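Local coordinates for putative sugar binding protein (Bacteroides vulgatus ATCC 8482, PDB 3KEZ) that probably binds sugars at the outer membrane as a SusD-family nutrient-binding protein and carries a bound calcium ion, at residues S21-T26 / N93-N98; G29-M34 / K116-A121; G52-A57 / G396-D401; Y68-T73 / V409-V414. One frame throughout, in Å; residues are numbered along the deposited sequence. Where two conformers were deposited one is given.

Overall arrangement
From the N terminus the chain lays down four segments in turn, 21-26, 29-34, 52-57 and 68-73, and their partners then follow in the same order, so that every pair of contacts crosses. Contact 1 closes the first loop by joining helix 20-34 to helix 80-96. Contact 2 adds helix 109-134 to the same helix 20-34; the two contacts touch, with Ile95 packing on Ile30 and Ala119. Contacts 3 and 4 close far longer loops and tie the N-terminal family region to the SusD region near the C terminus. They lie across the chain's centre from the first pair, their own centres about 10 Å apart, and are joined by the bond from Arg411 to Gly52 O.

Contact 1: S21-T26 / N93-N98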
loop_
_atom_site.group_PDB
_atom_site.type_symbol
_atom_site.label_atom_id
_atom_site.label_comp_id
_atom_site.label_asym_id
_atom_site.label_seq_id
_atom_site.Cartn_x
_atom_site.Cartn_y
_atom_site.Cartn_z
ATOM N N SER A 21 -9.236 12.992 -24.733
ATOM C CA SER A 21 -9.534 13.735 -23.533
ATOM C C SER A 21 -10.621 13.034 -22.697
ATOM O O SER A 21 -10.731 13.274 -21.487
ATOM C CB SER A 21 -9.976 15.140 -23.931
ATOM O OG SER A 21 -11.117 15.080 -24.748
ATOM N N ASP A 22 -11.406 12.169 -23.335
ATOM C CA ASP A 22 -12.345 11.326 -22.594
ATOM C C ASP A 22 -11.610 10.308 -21.716
ATOM O O ASP A 22 -12.098 9.937 -20.619
ATOM C CB ASP A 22 -13.329 10.617 -23.534
ATOM C CG ASP A 22 -14.202 11.592 -24.326
ATOM O OD1 ASP A 22 -14.680 12.603 -23.737
ATOM O OD2 ASP A 22 -14.420 11.326 -25.535
ATOM N N ILE A 23 -10.461 9.834 -22.204
ATOM C CA ILE A 23 -9.640 8.927 -21.425
ATOM C C ILE A 23 -9.106 9.697 -20.235
ATOM O O ILE A 23 -9.138 9.194 -19.126
ATOM C CB ILE A 23 -8.434 8.350 -22.173
ATOM C CG1 ILE A 23 -8.886 7.613 -23.448
ATOM C CG2 ILE A 23 -7.646 7.418 -21.197
ATOM C CD1 ILE A 23 -9.771 6.439 -23.157
ATOM N N GLU A 24 -8.650 10.931 -20.467
ATOM C CA GLU A 24 -8.099 11.753 -19.390
ATOM C C GLU A 24 -9.181 12.028 -18.343
ATOM O O GLU A 24 -8.928 11.975 -17.147
ATOM C CB GLU A 24 -7.518 13.064 -19.926
ATOM C CG GLU A 24 -6.628 13.749 -18.916
ATOM N N PHE A 25 -10.393 12.295 -18.809
ATOM C CA PHE A 25 -11.544 12.496 -17.932
ATOM C C PHE A 25 -11.852 11.261 -17.108
ATOM O O PHE A 25 -12.117 11.347 -15.905
ATOM C CB PHE A 25 -12.780 12.849 -18.776
ATOM C CG PHE A 25 -14.026 13.019 -17.956
ATOM C CD1 PHE A 25 -14.282 14.220 -17.304
ATOM C CD2 PHE A 25 -14.926 11.975 -17.813
ATOM C CE1 PHE A 25 -15.421 14.382 -16.546
ATOM C CE2 PHE A 25 -16.060 12.122 -17.037
ATOM C CZ PHE A 25 -16.308 13.336 -16.407
ATOM N N THR A 26 -11.793 10.099 -17.744
ATOM C CA THR A 26 -12.045 8.863 -17.038
ATOM C C THR A 26 -10.950 8.647 -15.980
ATOM O O THR A 26 -11.275 8.276 -14.860
ATOM C CB THR A 26 -12.156 7.663 -17.996
ATOM O OG1 THR A 26 -13.127 7.958 -19.008
ATOM C CG2 THR A 26 -12.588 6.382 -17.253
ATOM N N ASN A 93 -11.111 -0.676 -17.142
ATOM C CA ASN A 93 -11.643 -1.469 -18.261
ATOM C C ASN A 93 -12.258 -0.623 -19.341
ATOM O O ASN A 93 -12.004 -0.853 -20.523
ATOM C CB ASN A 93 -12.678 -2.487 -17.760
ATOM C CG ASN A 93 -12.056 -3.528 -16.838
ATOM O OD1 ASN A 93 -10.822 -3.621 -16.758
ATOM N ND2 ASN A 93 -12.885 -4.314 -16.149
ATOM N N LEU A 94 -13.051 0.372 -18.938
ATOM C CA LEU A 94 -13.613 1.331 -19.892
ATOM C C LEU A 94 -12.506 1.940 -20.737
ATOM O O LEU A 94 -12.614 1.980 -21.979
ATOM C CB LEU A 94 -14.406 2.434 -19.184
ATOM C CG LEU A 94 -15.040 3.501 -20.087
ATOM C CD1 LEU A 94 -16.068 2.893 -21.066
ATOM C CD2 LEU A 94 -15.677 4.601 -19.251
ATOM N N ILE A 95 -11.439 2.393 -20.088
ATOM C CA ILE A 95 -10.322 2.977 -20.812
ATOM C C ILE A 95 -9.692 1.930 -21.727
ATOM O O ILE A 95 -9.446 2.181 -22.913
ATOM C CB ILE A 95 -9.223 3.536 -19.865
ATOM C CG1 ILE A 95 -9.673 4.856 -19.272
ATOM C CG2 ILE A 95 -7.861 3.734 -20.621
ATOM C CD1 ILE A 95 -8.851 5.307 -18.010
ATOM N N LEU A 96 -9.416 0.762 -21.166
ATOM C CA LEU A 96 -8.570 -0.222 -21.858
ATOM C C LEU A 96 -9.283 -0.816 -23.071
ATOM O O LEU A 96 -8.632 -1.113 -24.066
ATOM C CB LEU A 96 -8.051 -1.292 -20.883
ATOM C CG LEU A 96 -7.025 -0.695 -19.916
ATOM C CD1 LEU A 96 -6.666 -1.655 -18.797
ATOM C CD2 LEU A 96 -5.767 -0.177 -20.735
HETATM N N MSE A 97 -10.617 -0.916 -23.013
HETATM C CA MSE A 97 -11.376 -1.438 -24.126
HETATM C C MSE A 97 -11.514 -0.417 -25.266
HETATM O O MSE A 97 -11.956 -0.761 -26.370
HETATM C CB MSE A 97 -12.777 -1.869 -23.658
HETATM C CG MSE A 97 -12.812 -3.051 -22.707
HETATM SE SE MSE A 97 -14.622 -3.266 -22.023
HETATM C CE MSE A 97 -15.391 -4.123 -23.534
ATOM N N ASN A 98 -11.127 0.824 -25.023
ATOM C CA ASN A 98 -11.377 1.891 -25.986
ATOM C C ASN A 98 -10.141 2.605 -26.473
ATOM O O ASN A 98 -10.080 3.011 -27.633
ATOM C CB ASN A 98 -12.383 2.888 -25.394
ATOM C CG ASN A 98 -13.786 2.366 -25.456
ATOM O OD1 ASN A 98 -14.448 2.463 -26.489
ATOM N ND2 ASN A 98 -14.242 1.764 -24.370
#
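Ile23 on helix 20-34 meets Ile95 on helix 80-96 in an apolar helix-helix contact of the largely helical N-terminal region, whose sequence family belongs to the TPR clan. The backbones are close here, with Ile23 CA 6.0 Å from Ile95 CA. Ile23 places its CG2 branch anti to the backbone N, and this methyl group touches Ile95 CG2 at 3.7 Å. Its other branch ends in CD1, which rests more loosely against the same isoleucine, and the two side chains cross obliquely. One turn further along, Thr26 points its methyl group at the partner helix: CG2 lies 3.9 Å from Ile95 CG1 and 4.1 Å from Leu94 CD2. Ile95 thus fits against both Ile23 and Thr26, sliding past the latter in the opposite direction; it also packs on Leu27 and Ile30 further along helix 20-34 and on Ala119 of helix 109-134. Apolar groups alone meet across the two segments, because the hydroxyl of Thr26 is turned back to its own helix (chi1 -53°). There Thr26 OG1 donates to Asp22 O at 2.8 Å, and the backbone Thr26 N reaches the same oxygen from the opposite face of its carbonyl plane.

Contact 2: G29-M34 / K116-A121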
loop_
_atom_site.group_PDB
_atom_site.type_symbol
_atom_site.label_atom_id
_atom_site.label_comp_id
_atom_site.label_asym_id
_atom_site.label_seq_id
_atom_site.Cartn_x
_atom_site.Cartn_y
_atom_site.Cartn_z
ATOM N N GLY A 29 -11.531 10.806 -12.903
ATOM C CA GLY A 29 -12.531 10.161 -12.061
ATOM C C GLY A 29 -11.947 9.044 -11.215
ATOM O O GLY A 29 -12.270 8.923 -10.031
ATOM N N ILE A 30 -11.069 8.231 -11.822
ATOM C CA ILE A 30 -10.445 7.108 -11.106
ATOM C C ILE A 30 -9.613 7.649 -9.912
ATOM O O ILE A 30 -9.796 7.238 -8.801
ATOM C CB ILE A 30 -9.585 6.224 -12.066
ATOM C CG1 ILE A 30 -10.491 5.389 -12.991
ATOM C CG2 ILE A 30 -8.649 5.339 -11.290
ATOM C CD1 ILE A 30 -9.856 5.022 -14.361
ATOM N N TYR A 31 -8.762 8.638 -10.165
ATOM C CA TYR A 31 -7.904 9.189 -9.134
ATOM C C TYR A 31 -8.780 9.825 -8.059
ATOM O O TYR A 31 -8.509 9.667 -6.880
ATOM C CB TYR A 31 -6.911 10.208 -9.726
ATOM C CG TYR A 31 -5.753 9.542 -10.459
ATOM C CD1 TYR A 31 -4.813 8.756 -9.769
ATOM C CD2 TYR A 31 -5.585 9.709 -11.823
ATOM C CE1 TYR A 31 -3.745 8.149 -10.428
ATOM C CE2 TYR A 31 -4.496 9.096 -12.513
ATOM C CZ TYR A 31 -3.595 8.304 -11.797
ATOM O OH TYR A 31 -2.545 7.700 -12.453
ATOM N N SER A 32 -9.880 10.471 -8.445
ATOM C CA SER A 32 -10.769 11.090 -7.453
ATOM C C SER A 32 -11.374 10.009 -6.538
ATOM O O SER A 32 -11.442 10.186 -5.305
ATOM C CB SER A 32 -11.856 11.934 -8.137
ATOM O OG SER A 32 -12.850 12.324 -7.211
ATOM N N THR A 33 -11.770 8.880 -7.133
ATOM C CA THR A 33 -12.241 7.714 -6.359
ATOM C C THR A 33 -11.180 7.166 -5.395
ATOM O O THR A 33 -11.478 6.872 -4.224
ATOM C CB THR A 33 -12.759 6.578 -7.312
ATOM O OG1 THR A 33 -13.794 7.113 -8.153
ATOM C CG2 THR A 33 -13.282 5.354 -6.536
HETATM N N MSE A 34 -9.946 7.049 -5.881
HETATM C CA MSE A 34 -8.838 6.565 -5.062
HETATM C C MSE A 34 -8.548 7.460 -3.879
HETATM O O MSE A 34 -8.017 6.974 -2.885
HETATM C CB MSE A 34 -7.548 6.462 -5.906
HETATM C CG MSE A 34 -7.658 5.435 -7.013
HETATM SE SE MSE A 34 -6.179 5.393 -8.211
HETATM C CE MSE A 34 -5.003 4.527 -7.049
ATOM N N LYS A 116 -2.796 4.859 -21.248
ATOM C CA LYS A 116 -3.096 3.433 -21.205
ATOM C C LYS A 116 -2.307 2.749 -20.090
ATOM O O LYS A 116 -2.835 1.894 -19.385
ATOM C CB LYS A 116 -2.788 2.800 -22.568
ATOM C CG LYS A 116 -2.977 1.278 -22.673
ATOM C CD LYS A 116 -2.600 0.772 -24.114
ATOM C CE LYS A 116 -2.584 -0.759 -24.169
ATOM N NZ LYS A 116 -2.340 -1.292 -25.532
ATOM N N GLY A 117 -1.031 3.098 -19.954
ATOM C CA GLY A 117 -0.211 2.572 -18.856
ATOM C C GLY A 117 -0.744 2.889 -17.478
ATOM O O GLY A 117 -0.698 2.069 -16.555
ATOM N N GLN A 118 -1.251 4.096 -17.306
ATOM C CA GLN A 118 -1.855 4.451 -16.013
ATOM C C GLN A 118 -3.040 3.529 -15.673
ATOM O O GLN A 118 -3.126 3.006 -14.570
ATOM C CB GLN A 118 -2.263 5.929 -15.983
ATOM C CG GLN A 118 -1.094 6.912 -16.018
ATOM C CD GLN A 118 -1.597 8.340 -15.884
ATOM O OE1 GLN A 118 -2.458 8.601 -15.063
ATOM N NE2 GLN A 118 -1.061 9.252 -16.673
ATOM N N ALA A 119 -3.900 3.294 -16.653
ATOM C CA ALA A 119 -5.068 2.420 -16.496
ATOM C C ALA A 119 -4.684 0.978 -16.159
ATOM O O ALA A 119 -5.297 0.351 -15.280
ATOM C CB ALA A 119 -5.914 2.454 -17.747
ATOM N N LEU A 120 -3.662 0.461 -16.846
ATOM C CA LEU A 120 -3.113 -0.866 -16.579
ATOM C C LEU A 120 -2.502 -0.971 -15.164
ATOM O O LEU A 120 -2.795 -1.913 -14.452
ATOM C CB LEU A 120 -2.053 -1.237 -17.621
ATOM C CG LEU A 120 -2.636 -1.667 -18.972
ATOM C CD1 LEU A 120 -1.587 -1.664 -20.070
ATOM C CD2 LEU A 120 -3.275 -3.061 -18.816
ATOM N N ALA A 121 -1.655 -0.013 -14.780
ATOM C CA ALA A 121 -1.064 -0.022 -13.451
ATOM C C ALA A 121 -2.101 0.028 -12.336
ATOM O O ALA A 121 -2.036 -0.733 -11.375
ATOM C CB ALA A 121 -0.033 1.126 -13.317
#
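Tyr31 on helix 20-34 and Gln118 on helix 109-134 are held well apart by their regular helical backbones, Tyr31 CA lying 10.3 Å from Gln118 CA, and two long side chains bridge the distance. Tyr31 itself packs on Ile122 and Lys192. The bridge is one hydrogen bond: Tyr31 OH donates to Gln118 OE1 at 2.8 Å. The two side chains cross at about a right angle. Gln118 OE1 arrives at the edge of the phenol ring, in its plane, and lies 3.3 Å from Tyr31 CE2, while the amide plane is turned 49° from the ring. Seen from the glutamine, the hydroxyl sits clearly out of the carbonyl plane, tilted by 34°. Gln118 reaches this point with its chain extended beyond CG (chi2 -176°). Its NE2 donates to Asp114 OD2, one turn earlier, and this bond is consistent with the carbonyl end of the amide facing the tyrosine. The phenol oxygen in turn receives the backbone N-H of Val193. Replacing Tyr31 by a phenylalanine would probably leave the buried Gln118 OE1, and the Val193 N-H, without this partner. The side chain of Tyr31 is about 9 Å from that of the calcium ligand Asn261. A chain of hydrogen bonds thus runs from the Val193 N-H through Tyr31 OH and the Gln118 amide to Asp114, satisfying the polar ends of two buried side chains and fastening two helices to the loop that carries Val193.

Contact 3: G52-A57 / G396-D401; sequences GDDMQA and GHRMYD
Arg398, at the start of helix 398-403, carries the contact by gripping Asp53 side-on. Arg398 NE donates to Asp53 OD1 at 2.8 Å and Arg398 NH2 to Asp53 OD2 at 3.0 Å. Both bonds are nearly straight and use the syn lone pairs of the carboxylate, which lies almost coplanar with the guanidinium, 5° apart. Arg398 CG is anti to the backbone N and the chain bends at chi2 (63°), which brings the NE/NH2 edge against the Asp53 carboxylate. Asp54 adds a second negative charge: its OD2 stands 3.5 Å from Arg398 NE, well out of the guanidinium plane, so charge alone acts there. The stronger partner of Asp54 is Arg389, which pairs with its OD1 and extends the salt-bridge network. Next in sequence, Met399, a selenomethionine, brings its CB to 3.8 Å from Gly52 N, at the point where the backbones pass closest. Gly52 lacks a side chain, which permits this approach, since a CB there would sit tight against Arg398 CG. Around the network, strand 55-57 pairs antiparallel with strand 284-286, helix 381-392 supplies Arg389, and Met399 packs on Tyr47 of helix 43-50, while Tyr400 touches Tyr47 and Tyr208 of helix 195-209.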
loop_
_atom_site.group_PDB
_atom_site.type_symbol
_atom_site.label_atom_id
_atom_site.label_comp_id
_atom_site.label_asym_id
_atom_site.label_seq_id
_atom_site.Cartn_x
_atom_site.Cartn_y
_atom_site.Cartn_z
ATOM N N GLY A 52 -1.703 -5.845 12.078
ATOM C CA GLY A 52 -0.381 -6.315 12.452
ATOM C C GLY A 52 -0.057 -6.255 13.933
ATOM O O GLY A 52 -0.947 -6.294 14.803
ATOM N N ASP A 53 1.241 -6.167 14.199
ATOM C CA ASP A 53 1.807 -6.097 15.539
ATOM C C ASP A 53 2.420 -4.748 15.954
ATOM O O ASP A 53 2.793 -4.603 17.128
ATOM C CB ASP A 53 2.861 -7.223 15.736
ATOM C CG ASP A 53 3.965 -7.204 14.700
ATOM O OD1 ASP A 53 3.799 -6.572 13.643
ATOM O OD2 ASP A 53 4.989 -7.895 14.917
ATOM N N ASP A 54 2.499 -3.790 15.020
ATOM C CA ASP A 54 3.274 -2.550 15.221
ATOM C C ASP A 54 2.410 -1.308 15.429
ATOM O O ASP A 54 2.875 -0.317 16.000
ATOM C CB ASP A 54 4.265 -2.345 14.101
ATOM C CG ASP A 54 5.407 -3.344 14.119
ATOM O OD1 ASP A 54 5.637 -3.986 15.166
ATOM O OD2 ASP A 54 6.152 -3.424 13.089
HETATM N N MSE A 55 1.128 -1.428 15.081
HETATM C CA MSE A 55 0.100 -0.411 15.331
HETATM C C MSE A 55 -1.171 -1.074 15.824
HETATM O O MSE A 55 -1.399 -2.267 15.595
HETATM C CB MSE A 55 -0.181 0.434 14.067
HETATM C CG MSE A 55 1.081 1.138 13.558
HETATM SE SE MSE A 55 0.649 2.537 12.337
HETATM C CE MSE A 55 -0.246 3.634 13.612
ATOM N N GLN A 56 -2.002 -0.289 16.507
ATOM C CA GLN A 56 -3.240 -0.796 17.068
ATOM C C GLN A 56 -4.268 0.309 17.044
ATOM O O GLN A 56 -3.906 1.466 16.947
ATOM C CB GLN A 56 -3.016 -1.224 18.518
ATOM C CG GLN A 56 -2.397 -0.162 19.419
ATOM C CD GLN A 56 -2.345 -0.610 20.825
ATOM O OE1 GLN A 56 -1.344 -1.149 21.275
ATOM N NE2 GLN A 56 -3.448 -0.438 21.536
ATOM N N ALA A 57 -5.540 -0.056 17.180
ATOM C CA ALA A 57 -6.581 0.908 17.527
ATOM C C ALA A 57 -6.299 1.456 18.912
ATOM O O ALA A 57 -5.869 0.719 19.819
ATOM C CB ALA A 57 -7.943 0.261 17.517
ATOM N N GLY A 396 0.750 0.812 5.567
ATOM C CA GLY A 396 -0.131 -0.279 5.153
ATOM C C GLY A 396 0.488 -1.606 4.770
ATOM O O GLY A 396 -0.178 -2.428 4.084
ATOM N N HIS A 397 1.705 -1.860 5.258
ATOM C CA HIS A 397 2.472 -3.066 4.894
ATOM C C HIS A 397 2.566 -4.208 5.929
ATOM O O HIS A 397 2.647 -5.387 5.547
ATOM C CB HIS A 397 3.885 -2.643 4.557
ATOM C CG HIS A 397 3.971 -1.854 3.294
ATOM N ND1 HIS A 397 4.408 -2.396 2.102
ATOM C CD2 HIS A 397 3.628 -0.569 3.025
ATOM C CE1 HIS A 397 4.347 -1.475 1.158
ATOM N NE2 HIS A 397 3.893 -0.354 1.695
ATOM N N ARG A 398 2.640 -3.879 7.217
ATOM C CA ARG A 398 3.201 -4.849 8.180
ATOM C C ARG A 398 2.502 -6.219 8.208
ATOM O O ARG A 398 3.187 -7.226 8.129
ATOM C CB ARG A 398 3.260 -4.265 9.596
ATOM C CG ARG A 398 3.804 -5.188 10.685
ATOM C CD ARG A 398 5.244 -5.607 10.514
ATOM N NE ARG A 398 5.643 -6.524 11.589
ATOM C CZ ARG A 398 6.774 -7.221 11.615
ATOM N NH1 ARG A 398 7.683 -7.137 10.628
ATOM N NH2 ARG A 398 6.994 -8.032 12.626
HETATM N N MSE A 399 1.177 -6.271 8.371
HETATM C CA MSE A 399 0.541 -7.575 8.544
HETATM C C MSE A 399 0.857 -8.427 7.329
HETATM O O MSE A 399 1.270 -9.581 7.447
HETATM C CB MSE A 399 -0.959 -7.462 8.774
HETATM C CG MSE A 399 -1.661 -8.788 8.870
HETATM SE SE MSE A 399 -2.205 -9.499 7.132
HETATM C CE MSE A 399 -3.512 -8.173 6.618
ATOM N N TYR A 400 0.710 -7.849 6.149
ATOM C CA TYR A 400 0.909 -8.600 4.923
ATOM C C TYR A 400 2.333 -9.168 4.824
ATOM O O TYR A 400 2.526 -10.306 4.345
ATOM C CB TYR A 400 0.705 -7.692 3.719
ATOM C CG TYR A 400 -0.672 -7.157 3.488
ATOM C CD1 TYR A 400 -1.759 -8.022 3.317
ATOM C CD2 TYR A 400 -0.890 -5.780 3.307
ATOM C CE1 TYR A 400 -3.036 -7.511 3.010
ATOM C CE2 TYR A 400 -2.170 -5.267 2.989
ATOM C CZ TYR A 400 -3.234 -6.153 2.848
ATOM O OH TYR A 400 -4.485 -5.699 2.537
ATOM N N ASP A 401 3.315 -8.358 5.254
ATOM C CA ASP A 401 4.721 -8.752 5.164
ATOM C C ASP A 401 5.104 -9.897 6.079
ATOM O O ASP A 401 5.968 -10.709 5.747
ATOM C CB ASP A 401 5.637 -7.554 5.437
ATOM C CG ASP A 401 5.569 -6.506 4.344
ATOM O OD1 ASP A 401 5.305 -6.874 3.165
ATOM O OD2 ASP A 401 5.764 -5.294 4.670
#

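Contact 4: Y68-T73 / V409-V414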
loop_
_atom_site.group_PDB
_atom_site.type_symbol
_atom_site.label_atom_id
_atom_site.label_comp_id
_atom_site.label_asym_id
_atom_site.label_seq_id
_atom_site.Cartn_x
_atom_site.Cartn_y
_atom_site.Cartn_z
ATOM N N TYR A 68 -8.543 -3.999 13.946
ATOM C CA TYR A 68 -7.540 -4.405 14.976
ATOM C C TYR A 68 -8.006 -5.634 15.784
ATOM O O TYR A 68 -7.215 -6.557 16.065
ATOM C CB TYR A 68 -7.226 -3.215 15.912
ATOM C CG TYR A 68 -6.557 -3.581 17.202
ATOM C CD1 TYR A 68 -5.266 -4.055 17.218
ATOM C CD2 TYR A 68 -7.217 -3.436 18.428
ATOM C CE1 TYR A 68 -4.645 -4.426 18.416
ATOM C CE2 TYR A 68 -6.602 -3.789 19.625
ATOM C CZ TYR A 68 -5.330 -4.297 19.614
ATOM O OH TYR A 68 -4.694 -4.655 20.797
ATOM N N ARG A 69 -9.279 -5.645 16.165
ATOM C CA ARG A 69 -9.829 -6.698 16.992
ATOM C C ARG A 69 -10.283 -7.933 16.204
ATOM O O ARG A 69 -10.735 -8.925 16.817
ATOM C CB ARG A 69 -11.013 -6.169 17.839
ATOM C CG ARG A 69 -10.605 -5.203 18.918
ATOM C CD ARG A 69 -11.745 -4.675 19.755
ATOM N NE ARG A 69 -12.574 -5.749 20.300
ATOM C CZ ARG A 69 -13.902 -5.847 20.208
ATOM N NH1 ARG A 69 -14.635 -4.919 19.606
ATOM N NH2 ARG A 69 -14.517 -6.900 20.750
ATOM N N PHE A 70 -10.172 -7.874 14.880
ATOM C CA PHE A 70 -10.745 -8.867 13.989
ATOM C C PHE A 70 -12.173 -9.193 14.392
ATOM O O PHE A 70 -12.520 -10.354 14.614
ATOM C CB PHE A 70 -9.888 -10.132 13.993
ATOM C CG PHE A 70 -8.515 -9.894 13.535
ATOM C CD1 PHE A 70 -8.229 -9.844 12.173
ATOM C CD2 PHE A 70 -7.487 -9.678 14.448
ATOM C CE1 PHE A 70 -6.951 -9.622 11.747
ATOM C CE2 PHE A 70 -6.214 -9.437 14.022
ATOM C CZ PHE A 70 -5.940 -9.427 12.667
ATOM N N ASN A 71 -12.989 -8.155 14.489
ATOM C CA ASN A 71 -14.323 -8.259 15.044
ATOM C C ASN A 71 -15.414 -8.332 13.989
ATOM O O ASN A 71 -16.587 -8.247 14.336
ATOM C CB ASN A 71 -14.591 -7.035 15.944
ATOM C CG ASN A 71 -15.712 -7.257 16.910
ATOM O OD1 ASN A 71 -15.803 -8.318 17.511
ATOM N ND2 ASN A 71 -16.576 -6.245 17.083
ATOM N N PHE A 72 -15.083 -8.442 12.706
ATOM C CA PHE A 72 -16.144 -8.467 11.681
ATOM C C PHE A 72 -16.719 -9.860 11.454
ATOM O O PHE A 72 -16.029 -10.886 11.648
ATOM C CB PHE A 72 -15.685 -7.899 10.330
ATOM C CG PHE A 72 -15.432 -6.398 10.333
ATOM C CD1 PHE A 72 -16.445 -5.506 10.599
ATOM C CD2 PHE A 72 -14.178 -5.905 10.036
ATOM C CE1 PHE A 72 -16.216 -4.131 10.582
ATOM C CE2 PHE A 72 -13.950 -4.545 10.016
ATOM C CZ PHE A 72 -14.969 -3.658 10.288
ATOM N N THR A 73 -17.987 -9.880 11.054
ATOM C CA THR A 73 -18.710 -11.102 10.710
ATOM C C THR A 73 -19.184 -10.980 9.280
ATOM O O THR A 73 -19.149 -9.894 8.696
ATOM C CB THR A 73 -20.022 -11.317 11.525
ATOM O OG1 THR A 73 -21.024 -10.411 11.056
ATOM C CG2 THR A 73 -19.823 -11.150 13.032
ATOM N N VAL A 409 2.193 -13.443 13.026
ATOM C CA VAL A 409 2.029 -12.140 13.689
ATOM C C VAL A 409 1.901 -12.378 15.203
ATOM O O VAL A 409 1.036 -13.147 15.668
ATOM C CB VAL A 409 0.827 -11.367 13.134
ATOM C CG1 VAL A 409 0.560 -10.070 13.947
ATOM C CG2 VAL A 409 0.993 -11.087 11.566
ATOM N N LYS A 410 2.777 -11.760 15.982
ATOM C CA LYS A 410 2.746 -11.935 17.444
ATOM C C LYS A 410 2.681 -10.554 18.120
ATOM O O LYS A 410 3.659 -9.843 18.149
ATOM C CB LYS A 410 3.990 -12.717 17.908
ATOM C CG LYS A 410 3.891 -14.204 17.535
ATOM C CD LYS A 410 5.105 -15.018 17.902
ATOM C CE LYS A 410 4.981 -16.478 17.487
ATOM N NZ LYS A 410 6.091 -17.300 18.042
ATOM N N ARG A 411 1.490 -10.156 18.559
ATOM C CA ARG A 411 1.302 -8.964 19.380
ATOM C C ARG A 411 1.868 -9.240 20.779
ATOM O O ARG A 411 1.595 -10.292 21.349
ATOM C CB ARG A 411 -0.187 -8.616 19.458
ATOM C CG ARG A 411 -0.735 -8.143 18.119
ATOM C CD ARG A 411 -2.211 -8.160 18.076
ATOM N NE ARG A 411 -2.705 -7.492 16.884
ATOM C CZ ARG A 411 -3.979 -7.412 16.537
ATOM N NH1 ARG A 411 -4.956 -7.994 17.262
ATOM N NH2 ARG A 411 -4.287 -6.722 15.458
ATOM N N ILE A 412 2.685 -8.311 21.281
ATOM C CA ILE A 412 3.409 -8.472 22.554
ATOM C C ILE A 412 2.817 -7.511 23.591
ATOM O O ILE A 412 2.774 -6.289 23.387
ATOM C CB ILE A 412 4.925 -8.165 22.410
ATOM C CG1 ILE A 412 5.492 -8.718 21.093
ATOM C CG2 ILE A 412 5.714 -8.720 23.602
ATOM C CD1 ILE A 412 5.255 -10.170 20.896
ATOM N N ASP A 413 2.312 -8.018 24.693
ATOM C CA ASP A 413 1.706 -7.072 25.623
ATOM C C ASP A 413 2.760 -6.579 26.593
ATOM O O ASP A 413 2.851 -7.055 27.701
ATOM C CB ASP A 413 0.468 -7.638 26.329
ATOM C CG ASP A 413 -0.547 -6.525 26.715
ATOM O OD1 ASP A 413 -0.584 -5.410 26.084
ATOM O OD2 ASP A 413 -1.284 -6.767 27.681
ATOM N N VAL A 414 3.600 -5.673 26.123
ATOM C CA VAL A 414 4.605 -5.018 26.958
ATOM C C VAL A 414 4.136 -3.594 27.214
ATOM O O VAL A 414 3.388 -3.033 26.408
ATOM C CB VAL A 414 6.008 -5.005 26.314
ATOM C CG1 VAL A 414 6.608 -6.387 26.363
ATOM C CG2 VAL A 414 5.957 -4.494 24.868
#
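Arg411 extends its side chain from just beyond strand 409-410 to the C-terminal end of helix 65-68, where it grips the backbone carbonyl of Tyr68 end-on. Arg411 NH1 donates to Tyr68 O at 2.9 Å, nearly along the C=O axis, and Arg411 NH2 to the same oxygen at 3.0 Å, on a lone pair in the carbonyl plane. Both bonds are bent, at 141° and 139°, as expected when two N-H groups share one acceptor. Further donors of the group are used too: NH1 also bonds to Tyr428 O, and NE to Gly52 O. Tyr68 CE1 sits over the centre of one guanidinium face, 3.6 Å from Arg411 CZ, with ring and guanidinium planes 38° apart. Tyr68 OH is held by His424 ND1 and the N-H of Asn425. Phe70, whose positive phi ends the helix in a Schellman motif, brings CE2 to 3.6 Å from Arg411 NH2. Its own carbonyl accepts from Lys437, and its ring meets Tyr431 edge-to-face. A leucine in place of Arg411 would probably leave the carbonyls of Tyr68, Gly52 and Tyr428 without these donors and the two aromatic rings without the flat group between them. One buried guanidinium thus donates to three backbone carbonyls, which is likely to offset part of its charge, and its position at a helix C terminus is likely to be electrostatically favourable.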